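Local coordinates for molybdopterin adenylyltransferase (Helicobacter pylori, PDB 4XCW) that catalyses the adenylylation of molybdopterin, the MogA step of molybdenum cofactor biosynthesis that activates the pterin for metal insertion, at the interface of chains A and B. Coordinates in Å, arbitrary orientation; residue numbers count along the deposited sequence, not the author numbering. Chains: chain A/B, Molybdopterin adenylyltransferase.

The interface of chains A and B. Residues chain A 80, 114-115, 117-118; chain B 98, 101, 125, 148, 150-151, 154-155, 158.
Two copies of MogA meet here through an apolar patch, part of an interface that departs from exact two-fold symmetry. The deposited assembly is a trimer, probably the working form, as MogA family members commonly form trimers. Chain A offers its 3-10 helix 114-118 and the loop residue A:Pro80; chain B receives them with helices 99-110 and 152-158 and the short 3-10 helix 149-151. Within this patch the chains are joined by van der Waals contact rather than by polar bonds.

The aromatic contact comes first. A:Ile117 has CG1 in the crowded position between backbone N and carbonyl carbon (chi1 65°), and its extended chain carries CD1 over the centre of the B:Phe101 ring, 3.8 Å from the centroid, a CH-pi contact. The two side chains cross at about a right angle, so a slim methyl tip meets a broad flat face. A:Leu118 instead runs alongside B:Phe101, its CD2 3.5 Å from ring atom CE1.

Aliphatic packing completes the patch. Leucine's branched end serves two partners: besides the ring, both methyls of A:Leu118 rest on CB of the short B:Cys155, CD2 at 3.6 Å. SG, anti to the backbone N (chi1 -171°), lies against A:Leu118 CD2 and A:Pro80. B:Ala151, smaller still, lets A:Ile117 come close, CD1 3.7 Å from its CB. A:Thr115 turns its methyl rather than its hydroxyl to B:Tyr154: with OG1 between backbone N and carbonyl carbon (chi1 43°), CG2 touches ring atom CD2, 3.7 Å away, the side chains crossing at about a right angle. B:Leu158 CD1 covers the rim of one B:Tyr154 face and also meets the rigid ring of A:Pro80, whose CG lies 3.7 Å from that methyl.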
loop_
_atom_site.group_PDB
_atom_site.type_symbol
_atom_site.label_atom_id
_atom_site.label_comp_id
_atom_site.label_asym_id
_atom_site.label_seq_id
_atom_site.Cartn_x
_atom_site.Cartn_y
_atom_site.Cartn_z
ATOM N N PRO A 80 -7.289 6.144 -13.053
ATOM C CA PRO A 80 -8.346 5.127 -13.027
ATOM C C PRO A 80 -8.974 4.825 -14.387
ATOM O O PRO A 80 -9.736 3.863 -14.493
ATOM C CB PRO A 80 -9.386 5.740 -12.081
ATOM C CG PRO A 80 -9.179 7.212 -12.201
ATOM C CD PRO A 80 -7.700 7.397 -12.393
ATOM N N PRO A 114 -6.582 16.848 -3.931
ATOM C CA PRO A 114 -7.242 15.700 -3.303
ATOM C C PRO A 114 -7.310 14.500 -4.240
ATOM O O PRO A 114 -7.334 13.359 -3.779
ATOM C CB PRO A 114 -8.647 16.228 -2.988
ATOM C CG PRO A 114 -8.506 17.716 -2.969
ATOM C CD PRO A 114 -7.455 18.033 -3.980
ATOM N N THR A 115 -7.320 14.763 -5.541
ATOM C CA THR A 115 -7.406 13.703 -6.545
ATOM C C THR A 115 -6.106 12.908 -6.703
ATOM O O THR A 115 -6.018 11.989 -7.520
ATOM C CB THR A 115 -7.815 14.289 -7.906
ATOM O OG1 THR A 115 -7.081 15.499 -8.138
ATOM C CG2 THR A 115 -9.295 14.616 -7.915
ATOM N N ILE A 117 -5.135 10.709 -4.818
ATOM C CA ILE A 117 -5.355 9.336 -4.381
ATOM C C ILE A 117 -5.863 8.464 -5.519
ATOM O O ILE A 117 -6.056 7.265 -5.346
ATOM C CB ILE A 117 -6.350 9.250 -3.198
ATOM C CG1 ILE A 117 -7.752 9.710 -3.612
ATOM C CG2 ILE A 117 -5.834 10.051 -2.029
ATOM C CD1 ILE A 117 -8.800 9.580 -2.487
ATOM N N LEU A 118 -6.085 9.068 -6.680
ATOM C CA LEU A 118 -6.554 8.310 -7.834
ATOM C C LEU A 118 -5.395 7.703 -8.600
ATOM O O LEU A 118 -5.602 6.884 -9.501
ATOM C CB LEU A 118 -7.371 9.197 -8.774
ATOM C CG LEU A 118 -8.612 9.880 -8.198
ATOM C CD1 LEU A 118 -9.356 10.628 -9.306
ATOM C CD2 LEU A 118 -9.525 8.881 -7.480
ATOM N N LEU B 98 -7.337 1.000 -6.494
ATOM C CA LEU B 98 -6.827 2.343 -6.238
ATOM C C LEU B 98 -6.272 2.400 -4.820
ATOM O O LEU B 98 -6.995 2.740 -3.888
ATOM C CB LEU B 98 -7.934 3.383 -6.430
ATOM C CG LEU B 98 -8.646 3.353 -7.783
ATOM C CD1 LEU B 98 -9.883 4.248 -7.784
ATOM C CD2 LEU B 98 -7.683 3.763 -8.890
ATOM N N PHE B 101 -6.884 5.254 -2.036
ATOM C CA PHE B 101 -8.065 5.314 -1.178
ATOM C C PHE B 101 -7.812 4.588 0.128
ATOM O O PHE B 101 -8.092 5.121 1.192
ATOM C CB PHE B 101 -9.285 4.702 -1.862
ATOM C CG PHE B 101 -10.016 5.641 -2.779
ATOM C CD1 PHE B 101 -9.665 5.742 -4.116
ATOM C CD2 PHE B 101 -11.068 6.410 -2.308
ATOM C CE1 PHE B 101 -10.348 6.596 -4.967
ATOM C CE2 PHE B 101 -11.753 7.268 -3.154
ATOM C CZ PHE B 101 -11.390 7.363 -4.487
ATOM N N ILE B 125 -11.939 -0.027 -9.425
ATOM C CA ILE B 125 -12.815 0.262 -10.544
ATOM C C ILE B 125 -13.343 -1.017 -11.176
ATOM O O ILE B 125 -12.575 -1.925 -11.460
ATOM C CB ILE B 125 -12.082 1.070 -11.627
ATOM C CG1 ILE B 125 -11.483 2.341 -11.033
ATOM C CG2 ILE B 125 -13.018 1.361 -12.802
ATOM C CD1 ILE B 125 -12.515 3.252 -10.379
ATOM N N VAL B 148 -12.586 11.190 1.651
ATOM C CA VAL B 148 -12.355 10.630 0.317
ATOM C C VAL B 148 -13.254 11.208 -0.769
ATOM O O VAL B 148 -12.891 11.174 -1.943
ATOM C CB VAL B 148 -12.523 9.088 0.291
ATOM C CG1 VAL B 148 -11.576 8.430 1.284
ATOM C CG2 VAL B 148 -13.967 8.683 0.549
ATOM N N PRO B 150 -13.927 14.233 -1.855
ATOM C CA PRO B 150 -13.439 15.248 -2.799
ATOM C C PRO B 150 -12.743 14.700 -4.051
ATOM O O PRO B 150 -12.580 15.448 -5.010
ATOM C CB PRO B 150 -12.457 16.056 -1.949
ATOM C CG PRO B 150 -13.054 15.999 -0.582
ATOM C CD PRO B 150 -13.569 14.584 -0.464
ATOM N N ALA B 151 -12.370 13.421 -4.055
ATOM C CA ALA B 151 -11.718 12.822 -5.215
ATOM C C ALA B 151 -12.686 11.993 -6.051
ATOM O O ALA B 151 -12.339 11.524 -7.135
ATOM C CB ALA B 151 -10.532 11.956 -4.773
ATOM N N TYR B 154 -14.443 13.392 -9.809
ATOM C CA TYR B 154 -13.479 13.345 -10.898
ATOM C C TYR B 154 -13.176 11.901 -11.267
ATOM O O TYR B 154 -13.052 11.575 -12.443
ATOM C CB TYR B 154 -12.195 14.071 -10.525
ATOM C CG TYR B 154 -11.181 14.173 -11.644
ATOM C CD1 TYR B 154 -11.536 14.679 -12.887
ATOM C CD2 TYR B 154 -9.859 13.794 -11.442
ATOM C CE1 TYR B 154 -10.608 14.793 -13.900
ATOM C CE2 TYR B 154 -8.928 13.903 -12.447
ATOM C CZ TYR B 154 -9.307 14.400 -13.673
ATOM O OH TYR B 154 -8.380 14.506 -14.674
ATOM N N CYS B 155 -13.056 11.037 -10.258
ATOM C CA CYS B 155 -12.811 9.618 -10.526
ATOM C C CYS B 155 -13.934 9.023 -11.365
ATOM O O CYS B 155 -13.689 8.274 -12.311
ATOM C CB CYS B 155 -12.676 8.819 -9.227
ATOM S SG CYS B 155 -12.101 7.105 -9.488
ATOM N N LEU B 158 -13.655 10.111 -14.945
ATOM C CA LEU B 158 -12.589 9.455 -15.695
ATOM C C LEU B 158 -12.941 8.041 -16.141
ATOM O O LEU B 158 -12.431 7.576 -17.156
ATOM C CB LEU B 158 -11.302 9.408 -14.869
ATOM C CG LEU B 158 -10.622 10.745 -14.587
ATOM C CD1 LEU B 158 -9.427 10.557 -13.657
ATOM C CD2 LEU B 158 -10.196 11.394 -15.889
#